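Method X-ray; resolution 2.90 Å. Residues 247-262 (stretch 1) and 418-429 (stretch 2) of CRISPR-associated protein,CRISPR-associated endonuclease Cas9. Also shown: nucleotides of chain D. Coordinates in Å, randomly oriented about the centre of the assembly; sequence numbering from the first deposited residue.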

ATOM      1  N   ARG A 247     -15.722  -5.528  -2.791  1.00108.47           N
ATOM      2  CA  ARG A 247     -14.700  -6.555  -2.597  1.00114.14           C
ATOM      3  C   ARG A 247     -15.265  -7.824  -1.969  1.00110.07           C
ATOM      4  O   ARG A 247     -14.618  -8.451  -1.125  1.00112.46           O
ATOM      5  CB  ARG A 247     -13.554  -6.007  -1.753  1.00116.36           C
ATOM      6  CG  ARG A 247     -13.991  -5.241  -0.517  1.00126.63           C
ATOM      7  CD  ARG A 247     -12.807  -5.021   0.407  1.00126.57           C
ATOM      8  NE  ARG A 247     -11.630  -4.558  -0.323  1.00109.32           N
ATOM      9  CZ  ARG A 247     -10.392  -4.601   0.156  1.00101.30           C
ATOM     10  NH1 ARG A 247     -10.167  -5.091   1.367  1.00102.10           N
ATOM     11  NH2 ARG A 247      -9.379  -4.159  -0.577  1.00107.10           N
ATOM     12  N   VAL A 248     -16.455  -8.229  -2.367  1.00100.82           N
ATOM     13  CA  VAL A 248     -17.063  -9.456  -1.869  1.00112.56           C
ATOM     14  C   VAL A 248     -16.661 -10.605  -2.783  1.00114.60           C
ATOM     15  O   VAL A 248     -16.564 -10.439  -4.005  1.00116.98           O
ATOM     16  CB  VAL A 248     -18.595  -9.311  -1.781  1.00114.49           C
ATOM     17  CG1 VAL A 248     -19.217 -10.548  -1.149  1.00116.17           C
ATOM     18  CG2 VAL A 248     -18.961  -8.069  -0.986  1.00106.50           C
ATOM     19  N   GLY A 249     -16.415 -11.769  -2.191  1.00116.39           N
ATOM     20  CA  GLY A 249     -16.064 -12.948  -2.952  1.00120.55           C
ATOM     21  C   GLY A 249     -17.212 -13.418  -3.829  1.00133.57           C
ATOM     22  O   GLY A 249     -18.256 -12.779  -3.962  1.00141.26           O
ATOM     23  N   LYS A 250     -17.006 -14.584  -4.437  1.00105.37           N
ATOM     24  CA  LYS A 250     -17.955 -15.124  -5.396  1.00102.82           C
ATOM     25  C   LYS A 250     -18.299 -16.567  -5.053  1.00104.04           C
ATOM     26  O   LYS A 250     -17.572 -17.251  -4.326  1.00106.26           O
ATOM     27  CB  LYS A 250     -17.412 -15.038  -6.829  1.00105.81           C
ATOM     28  CG  LYS A 250     -17.209 -13.612  -7.311  1.00101.03           C
ATOM     29  CD  LYS A 250     -17.764 -13.410  -8.708  1.00100.66           C
ATOM     30  CE  LYS A 250     -18.281 -11.996  -8.883  1.00100.29           C
ATOM     31  NZ  LYS A 250     -19.295 -11.671  -7.838  1.00104.64           N
ATOM     32  N   ASP A 251     -19.429 -17.011  -5.592  1.00102.66           N
ATOM     33  CA  ASP A 251     -19.903 -18.379  -5.408  1.00108.72           C
ATOM     34  C   ASP A 251     -19.090 -19.329  -6.279  1.00117.13           C
ATOM     35  O   ASP A 251     -18.991 -19.110  -7.493  1.00116.83           O
ATOM     36  CB  ASP A 251     -21.389 -18.461  -5.763  1.00122.84           C
ATOM     37  CG  ASP A 251     -22.036 -19.776  -5.343  1.00132.02           C
ATOM     38  OD1 ASP A 251     -21.339 -20.807  -5.240  1.00129.68           O
ATOM     39  OD2 ASP A 251     -23.263 -19.773  -5.113  1.00128.35           O
ATOM     40  N   PRO A 252     -18.490 -20.380  -5.715  1.00124.41           N
ATOM     41  CA  PRO A 252     -17.787 -21.353  -6.574  1.00127.38           C
ATOM     42  C   PRO A 252     -18.727 -22.132  -7.481  1.00125.80           C
ATOM     43  O   PRO A 252     -18.426 -22.326  -8.668  1.00121.79           O
ATOM     44  CB  PRO A 252     -17.071 -22.260  -5.557  1.00129.99           C
ATOM     45  CG  PRO A 252     -17.067 -21.490  -4.265  1.00122.42           C
ATOM     46  CD  PRO A 252     -18.305 -20.660  -4.281  1.00120.08           C
ATOM     47  N   LEU A 253     -19.870 -22.580  -6.951  1.00104.72           N
ATOM     48  CA  LEU A 253     -20.810 -23.355  -7.759  1.00108.79           C
ATOM     49  C   LEU A 253     -21.421 -22.507  -8.869  1.00117.49           C
ATOM     50  O   LEU A 253     -21.568 -22.972 -10.004  1.00113.42           O
ATOM     51  CB  LEU A 253     -21.906 -23.947  -6.873  1.00 75.82           C
ATOM     52  N   GLN A 254     -21.785 -21.260  -8.562  1.00120.15           N
ATOM     53  CA  GLN A 254     -22.359 -20.329  -9.533  1.00118.09           C
ATOM     54  C   GLN A 254     -21.477 -19.089  -9.588  1.00107.64           C
ATOM     55  O   GLN A 254     -21.702 -18.125  -8.839  1.00 99.35           O
ATOM     56  CB  GLN A 254     -23.802 -19.979  -9.169  1.00120.57           C
ATOM     57  CG  GLN A 254     -24.606 -19.354 -10.306  1.00122.36           C
ATOM     58  CD  GLN A 254     -26.102 -19.333 -10.027  1.00127.88           C
ATOM     59  OE1 GLN A 254     -26.575 -19.958  -9.080  1.00121.64           O
ATOM     60  NE2 GLN A 254     -26.852 -18.610 -10.855  1.00135.89           N
ATOM     61  N   PRO A 255     -20.455 -19.070 -10.470  1.00123.11           N
ATOM     62  CA  PRO A 255     -19.452 -17.991 -10.454  1.00115.20           C
ATOM     63  C   PRO A 255     -20.002 -16.573 -10.400  1.00112.24           C
ATOM     64  O   PRO A 255     -19.612 -15.801  -9.521  1.00107.06           O
ATOM     65  CB  PRO A 255     -18.681 -18.230 -11.759  1.00109.93           C
ATOM     66  CG  PRO A 255     -18.747 -19.705 -11.945  1.00120.49           C
ATOM     67  CD  PRO A 255     -20.104 -20.134 -11.430  1.00129.42           C
ATOM     68  N   GLY A 256     -20.918 -16.220 -11.304  1.00129.66           N
ATOM     69  CA  GLY A 256     -21.294 -14.825 -11.482  1.00126.99           C
ATOM     70  C   GLY A 256     -21.971 -14.179 -10.289  1.00126.57           C
ATOM     71  O   GLY A 256     -22.062 -12.949 -10.236  1.00111.50           O
ATOM     72  N   LYS A 257     -22.441 -14.970  -9.328  1.00143.42           N
ATOM     73  CA  LYS A 257     -23.239 -14.444  -8.228  1.00146.07           C
ATOM     74  C   LYS A 257     -22.368 -14.149  -7.012  1.00142.08           C
ATOM     75  O   LYS A 257     -21.513 -14.959  -6.642  1.00141.43           O
ATOM     76  CB  LYS A 257     -24.352 -15.427  -7.863  1.00146.52           C
ATOM     77  N   ASN A 258     -22.591 -12.987  -6.398  1.00138.55           N
ATOM     78  CA  ASN A 258     -21.846 -12.598  -5.206  1.00132.64           C
ATOM     79  C   ASN A 258     -22.180 -13.525  -4.042  1.00134.41           C
ATOM     80  O   ASN A 258     -23.291 -14.051  -3.940  1.00149.30           O
ATOM     81  CB  ASN A 258     -22.163 -11.149  -4.827  1.00131.54           C
ATOM     82  CG  ASN A 258     -21.574 -10.141  -5.803  1.00130.03           C
ATOM     83  OD1 ASN A 258     -21.200 -10.486  -6.923  1.00142.85           O
ATOM     84  ND2 ASN A 258     -21.487  -8.885  -5.374  1.00110.64           N
ATOM     85  N   ARG A 259     -21.202 -13.717  -3.154  1.00133.13           N
ATOM     86  CA  ARG A 259     -21.379 -14.615  -2.019  1.00133.37           C
ATOM     87  C   ARG A 259     -22.575 -14.199  -1.172  1.00143.94           C
ATOM     88  O   ARG A 259     -22.913 -13.018  -1.068  1.00127.25           O
ATOM     89  CB  ARG A 259     -20.122 -14.644  -1.150  1.00124.97           C
ATOM     90  CG  ARG A 259     -18.965 -15.422  -1.742  1.00126.36           C
ATOM     91  CD  ARG A 259     -17.915 -15.722  -0.688  1.00119.30           C
ATOM     92  NE  ARG A 259     -16.567 -15.703  -1.243  1.00119.91           N
ATOM     93  CZ  ARG A 259     -15.468 -15.988  -0.553  1.00109.13           C
ATOM     94  NH1 ARG A 259     -15.554 -16.326   0.726  1.00115.69           N
ATOM     95  NH2 ARG A 259     -14.283 -15.936  -1.145  1.00 84.91           N
ATOM     96  N   ALA A 260     -23.217 -15.192  -0.563  1.00162.07           N
ATOM     97  CA  ALA A 260     -24.401 -14.927   0.238  1.00168.64           C
ATOM     98  C   ALA A 260     -24.038 -14.165   1.503  1.00159.48           C
ATOM     99  O   ALA A 260     -22.963 -14.345   2.082  1.00160.17           O
ATOM    100  CB  ALA A 260     -25.110 -16.227   0.603  1.00183.97           C
ATOM    101  N   LEU A 261     -24.955 -13.304   1.929  1.00138.23           N
ATOM    102  CA  LEU A 261     -24.768 -12.482   3.115  1.00131.54           C
ATOM    103  C   LEU A 261     -25.358 -13.184   4.332  1.00134.01           C
ATOM    104  O   LEU A 261     -26.504 -13.642   4.296  1.00141.57           O
ATOM    105  CB  LEU A 261     -25.425 -11.113   2.913  1.00123.43           C
ATOM    106  CG  LEU A 261     -25.672 -10.190   4.110  1.00117.34           C
ATOM    107  CD1 LEU A 261     -24.374  -9.818   4.813  1.00 98.33           C
ATOM    108  CD2 LEU A 261     -26.432  -8.935   3.687  1.00116.75           C
ATOM    109  N   LYS A 262     -24.570 -13.276   5.401  1.00130.77           N
ATOM    110  CA  LYS A 262     -25.090 -13.790   6.658  1.00137.08           C
ATOM    111  C   LYS A 262     -26.192 -12.875   7.183  1.00146.35           C
ATOM    112  O   LYS A 262     -26.316 -11.715   6.783  1.00153.11           O
ATOM    113  CB  LYS A 262     -23.973 -13.929   7.694  1.00132.64           C
ATOM    114  CG  LYS A 262     -23.081 -15.148   7.496  1.00126.30           C
ATOM    115  CD  LYS A 262     -22.214 -15.397   8.721  1.00130.38           C
ATOM    116  CE  LYS A 262     -21.336 -16.626   8.541  1.00127.02           C
ATOM    117  NZ  LYS A 262     -20.541 -16.918   9.769  1.00123.19           N
ATOM    118  N   VAL A 418     -23.187 -10.655  11.252  1.00144.81           N
ATOM    119  CA  VAL A 418     -22.303 -10.159  10.205  1.00136.42           C
ATOM    120  C   VAL A 418     -21.479 -11.323   9.671  1.00131.48           C
ATOM    121  O   VAL A 418     -21.099 -12.223  10.426  1.00133.78           O
ATOM    122  CB  VAL A 418     -21.385  -9.033  10.728  1.00122.04           C
ATOM    123  CG1 VAL A 418     -20.616  -8.387   9.585  1.00123.04           C
ATOM    124  CG2 VAL A 418     -22.192  -7.993  11.490  1.00110.15           C
ATOM    125  N   GLY A 419     -21.206 -11.303   8.375  1.00117.22           N
ATOM    126  CA  GLY A 419     -20.375 -12.314   7.756  1.00118.36           C
ATOM    127  C   GLY A 419     -20.794 -12.542   6.317  1.00112.85           C
ATOM    128  O   GLY A 419     -21.569 -11.780   5.747  1.00109.90           O
ATOM    129  N   ARG A 420     -20.251 -13.614   5.742  1.00114.28           N
ATOM    130  CA  ARG A 420     -20.559 -14.020   4.379  1.00108.34           C
ATOM    131  C   ARG A 420     -20.572 -15.540   4.300  1.00118.95           C
ATOM    132  O   ARG A 420     -19.807 -16.218   4.990  1.00115.30           O
ATOM    133  CB  ARG A 420     -19.547 -13.455   3.369  1.00 98.29           C
ATOM    134  CG  ARG A 420     -19.619 -11.946   3.179  1.00 98.23           C
ATOM    135  CD  ARG A 420     -20.778 -11.546   2.275  1.00100.70           C
ATOM    136  NE  ARG A 420     -21.095 -10.123   2.385  1.00102.07           N
ATOM    137  CZ  ARG A 420     -21.902  -9.469   1.555  1.00111.20           C
ATOM    138  NH1 ARG A 420     -22.469 -10.107   0.541  1.00122.29           N
ATOM    139  NH2 ARG A 420     -22.136  -8.175   1.733  1.00122.74           N
ATOM    140  N   ALA A 421     -21.453 -16.065   3.456  1.00132.21           N
ATOM    141  CA  ALA A 421     -21.508 -17.497   3.214  1.00139.70           C
ATOM    142  C   ALA A 421     -20.613 -17.867   2.036  1.00132.91           C
ATOM    143  O   ALA A 421     -20.089 -17.008   1.322  1.00129.49           O
ATOM    144  CB  ALA A 421     -22.947 -17.951   2.961  1.00143.07           C
ATOM    145  N   ALA A 422     -20.436 -19.173   1.840  1.00113.15           N
ATOM    146  CA  ALA A 422     -19.556 -19.647   0.777  1.00103.26           C
ATOM    147  C   ALA A 422     -20.212 -19.539  -0.596  1.00102.05           C
ATOM    148  O   ALA A 422     -19.561 -19.132  -1.563  1.00 91.71           O
ATOM    149  CB  ALA A 422     -19.126 -21.088   1.051  1.00 96.02           C
ATOM    150  N   TYR A 423     -21.490 -19.899  -0.702  1.00120.70           N
ATOM    151  CA  TYR A 423     -22.227 -19.863  -1.953  1.00119.21           C
ATOM    152  C   TYR A 423     -23.035 -18.559  -2.036  1.00115.27           C
ATOM    153  O   TYR A 423     -22.803 -17.619  -1.263  1.00115.62           O
ATOM    154  CB  TYR A 423     -23.092 -21.122  -2.059  1.00107.76           C
ATOM    155  N   SER A 424     -24.001 -18.500  -2.955  1.00 99.89           N
ATOM    156  CA  SER A 424     -24.748 -17.282  -3.233  1.00 96.01           C
ATOM    157  C   SER A 424     -26.245 -17.494  -3.028  1.00128.27           C
ATOM    158  O   SER A 424     -26.743 -18.622  -3.064  1.00148.25           O
ATOM    159  CB  SER A 424     -24.485 -16.794  -4.660  1.00 94.91           C
ATOM    160  OG  SER A 424     -24.875 -17.757  -5.628  1.00101.89           O
ATOM    161  N   GLU A 425     -26.956 -16.375  -2.851  1.00114.41           N
ATOM    162  CA  GLU A 425     -28.373 -16.378  -2.493  1.00120.10           C
ATOM    163  C   GLU A 425     -29.193 -17.401  -3.276  1.00136.45           C
ATOM    164  O   GLU A 425     -29.918 -18.215  -2.690  1.00148.77           O
ATOM    165  CB  GLU A 425     -28.955 -14.976  -2.695  1.00109.71           C
ATOM    166  N   ASP A 426     -29.091 -17.368  -4.607  1.00131.05           N
ATOM    167  CA  ASP A 426     -29.854 -18.309  -5.424  1.00140.05           C
ATOM    168  C   ASP A 426     -29.412 -19.746  -5.173  1.00129.09           C
ATOM    169  O   ASP A 426     -30.247 -20.653  -5.087  1.00144.96           O
ATOM    170  CB  ASP A 426     -29.725 -17.949  -6.904  1.00153.88           C
ATOM    171  CG  ASP A 426     -30.730 -16.897  -7.339  1.00169.43           C
ATOM    172  OD1 ASP A 426     -31.418 -16.327  -6.466  1.00176.12           O
ATOM    173  OD2 ASP A 426     -30.841 -16.646  -8.558  1.00173.24           O
ATOM    174  N   THR A 427     -28.103 -19.976  -5.041  1.00107.75           N
ATOM    175  CA  THR A 427     -27.630 -21.309  -4.681  1.00103.52           C
ATOM    176  C   THR A 427     -27.959 -21.648  -3.232  1.00108.85           C
ATOM    177  O   THR A 427     -28.104 -22.827  -2.891  1.00110.26           O
ATOM    178  CB  THR A 427     -26.124 -21.423  -4.920  1.00 96.63           C
ATOM    179  OG1 THR A 427     -25.465 -20.253  -4.420  1.00101.40           O
ATOM    180  CG2 THR A 427     -25.825 -21.574  -6.403  1.00 94.64           C
ATOM    181  N   LEU A 428     -28.068 -20.636  -2.368  1.00117.07           N
ATOM    182  CA  LEU A 428     -28.459 -20.882  -0.984  1.00132.40           C
ATOM    183  C   LEU A 428     -29.910 -21.336  -0.894  1.00150.15           C
ATOM    184  O   LEU A 428     -30.224 -22.280  -0.161  1.00159.56           O
ATOM    185  CB  LEU A 428     -28.237 -19.625  -0.143  1.00132.13           C
ATOM    186  CG  LEU A 428     -26.884 -19.399   0.540  1.00114.65           C
ATOM    187  CD1 LEU A 428     -26.715 -20.306   1.729  1.00120.94           C
ATOM    188  CD2 LEU A 428     -25.727 -19.576  -0.408  1.00 89.40           C
ATOM    189  N   VAL A 429     -30.802 -20.683  -1.642  1.00140.38           N
ATOM    190  CA  VAL A 429     -32.216 -21.051  -1.641  1.00144.76           C
ATOM    191  C   VAL A 429     -32.434 -22.379  -2.361  1.00157.74           C
ATOM    192  O   VAL A 429     -33.205 -23.230  -1.900  1.00170.69           O
ATOM    193  CB  VAL A 429     -33.051 -19.918  -2.267  1.00141.80           C
ATOM    194  CG1 VAL A 429     -34.305 -20.471  -2.931  1.00157.77           C
ATOM    195  CG2 VAL A 429     -33.413 -18.887  -1.212  1.00131.62           C
TER
ATOM    196  P    DC D  17     -18.874  -8.188   5.095  1.00113.75           P
ATOM    197  OP1  DC D  17     -20.189  -8.218   4.415  1.00112.53           O
ATOM    198  OP2  DC D  17     -18.672  -8.977   6.330  1.00115.13           O
ATOM    199  O5'  DC D  17     -17.736  -8.624   4.058  1.00111.32           O
ATOM    200  C5'  DC D  17     -17.809  -8.195   2.708  1.00108.67           C
ATOM    201  C4'  DC D  17     -16.434  -8.198   2.065  1.00106.80           C
ATOM    202  O4'  DC D  17     -15.601  -7.201   2.693  1.00106.79           O
ATOM    203  C3'  DC D  17     -15.651  -9.480   2.228  1.00106.82           C
ATOM    204  O3'  DC D  17     -16.055 -10.426   1.262  1.00105.69           O
ATOM    205  C2'  DC D  17     -14.223  -9.000   1.979  1.00106.36           C
ATOM    206  C1'  DC D  17     -14.242  -7.601   2.598  1.00107.07           C
ATOM    207  N1   DC D  17     -13.630  -7.548   3.952  1.00108.60           N
ATOM    208  C2   DC D  17     -12.263  -7.278   4.082  1.00107.66           C
ATOM    209  O2   DC D  17     -11.585  -7.084   3.065  1.00105.73           O
ATOM    210  N3   DC D  17     -11.720  -7.233   5.321  1.00108.99           N
ATOM    211  C4   DC D  17     -12.485  -7.447   6.392  1.00110.69           C
ATOM    212  N4   DC D  17     -11.905  -7.394   7.595  1.00111.73           N
ATOM    213  C5   DC D  17     -13.877  -7.729   6.278  1.00111.42           C
ATOM    214  C6   DC D  17     -14.404  -7.769   5.052  1.00110.44           C
ATOM    215  P    DA D  18     -15.767 -11.985   1.509  1.00104.00           P
ATOM    216  OP1  DA D  18     -16.397 -12.739   0.402  1.00103.62           O
ATOM    217  OP2  DA D  18     -16.122 -12.274   2.915  1.00104.68           O
ATOM    218  O5'  DA D  18     -14.181 -12.112   1.368  1.00103.76           O
ATOM    219  C5'  DA D  18     -13.564 -11.896   0.107  1.00103.12           C
ATOM    220  C4'  DA D  18     -12.054 -11.885   0.243  1.00103.01           C
ATOM    221  O4'  DA D  18     -11.647 -10.779   1.083  1.00103.29           O
ATOM    222  C3'  DA D  18     -11.465 -13.107   0.920  1.00103.28           C
ATOM    223  O3'  DA D  18     -11.303 -14.157  -0.023  1.00102.89           O
ATOM    224  C2'  DA D  18     -10.123 -12.571   1.405  1.00103.32           C
ATOM    225  C1'  DA D  18     -10.476 -11.135   1.805  1.00103.48           C
ATOM    226  N9   DA D  18     -10.740 -10.973   3.233  1.00104.14           N
ATOM    227  C8   DA D  18     -11.959 -10.815   3.831  1.00104.54           C
ATOM    228  N7   DA D  18     -11.898 -10.693   5.136  1.00105.10           N
ATOM    229  C5   DA D  18     -10.543 -10.779   5.418  1.00105.08           C
ATOM    230  C6   DA D  18      -9.816 -10.722   6.627  1.00105.95           C
ATOM    231  N6   DA D  18     -10.389 -10.560   7.825  1.00107.05           N
ATOM    232  N1   DA D  18      -8.475 -10.841   6.556  1.00105.93           N
ATOM    233  C2   DA D  18      -7.904 -11.004   5.356  1.00104.82           C
ATOM    234  N3   DA D  18      -8.480 -11.072   4.155  1.00104.29           N
ATOM    235  C4   DA D  18      -9.814 -10.952   4.256  1.00104.49           C
ATOM    236  P    DG D  16     -19.877  -4.904  10.587  1.00115.07           P
ATOM    237  OP1  DG D  16     -21.337  -4.939  10.349  1.00115.39           O
ATOM    238  OP2  DG D  16     -19.261  -5.805  11.588  1.00116.96           O
ATOM    239  O5'  DG D  16     -19.123  -5.137   9.201  1.00114.07           O
ATOM    240  C5'  DG D  16     -19.414  -4.309   8.086  1.00113.16           C
ATOM    241  C4'  DG D  16     -18.569  -4.716   6.897  1.00112.11           C
ATOM    242  O4'  DG D  16     -17.254  -4.109   7.013  1.00112.69           O
ATOM    243  C3'  DG D  16     -18.342  -6.226   6.770  1.00111.79           C
ATOM    244  O3'  DG D  16     -18.534  -6.649   5.422  1.00109.92           O
ATOM    245  C2'  DG D  16     -16.893  -6.407   7.219  1.00112.38           C
ATOM    246  C1'  DG D  16     -16.265  -5.087   6.798  1.00112.58           C
ATOM    247  N9   DG D  16     -15.076  -4.736   7.577  1.00113.73           N
ATOM    248  C8   DG D  16     -14.980  -4.635   8.944  1.00115.21           C
ATOM    249  N7   DG D  16     -13.788  -4.312   9.362  1.00115.45           N
ATOM    250  C5   DG D  16     -13.043  -4.194   8.199  1.00114.41           C
ATOM    251  C6   DG D  16     -11.681  -3.864   8.023  1.00114.61           C
ATOM    252  O6   DG D  16     -10.837  -3.603   8.893  1.00115.53           O
ATOM    253  N1   DG D  16     -11.323  -3.854   6.677  1.00113.33           N
ATOM    254  C2   DG D  16     -12.178  -4.128   5.635  1.00112.19           C
ATOM    255  N2   DG D  16     -11.653  -4.069   4.404  1.00111.33           N
ATOM    256  N3   DG D  16     -13.458  -4.438   5.787  1.00111.96           N
ATOM    257  C4   DG D  16     -13.820  -4.452   7.091  1.00113.26           C

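Two stretches far apart in one chain meet through a short, weakly bonded antiparallel pairing, anchored by a buried aspartate at one end and an arginine reaching DNA at the other, with 908 Å² buried in all, both sides summed. The backbone core centres on Ala260: its N donates to Tyr423 O (2.6 Å), and its O accepts from Ala421 N (2.7 Å, nearly straight). Farther along, the bond from Lys262 N to Gly419 O is long and weak (3.4 Å). Ala260 points toward stretch 2, and its CB packs 3.6 Å from both Ala421 CB and Leu428 CD2; its methyl fits the buried space between them. Gly419 suits its place because its backbone angles call for glycine, and a CB there would also clash with Lys262 CD.

Asp251, in the t rotamer, sends its carboxylate to the start of the helix at 425–429. Its OD2 accepts from Ser424 OG (2.6 Å) and, weakly, from Ser424 N (2.6 Å), and lies only 2.4 Å from Thr427 OG1, whose proton could instead serve Ser424 O, 2.5 Å from that OG1. The other carboxylate oxygen, OD1, accepts weak bonds from Leu253 N (2.9 Å) and Gln254 N (3.4 Å), so the acid braces its own loop while gripping the other stretch.

Arg420 has the largest covered area, 129 Å². Its CB lies on the same sheet face as that of Leu261, and its guanidinium is sandwiched between Leu261 CB on one face and Val248 CG1 on the opposite face, leaving its edge for polar partners. Arg420 NH1 makes a weak bond to Arg259 O (3.4 Å), while Arg420 NE donates to DC17 OP1 (2.9 Å). Nearby, Gly249 N donates to DA18 OP1 (2.8 Å), an oxygen that also lies over one face of the Arg259 guanidinium, so both stretches meet the DNA backbone beside their own contact.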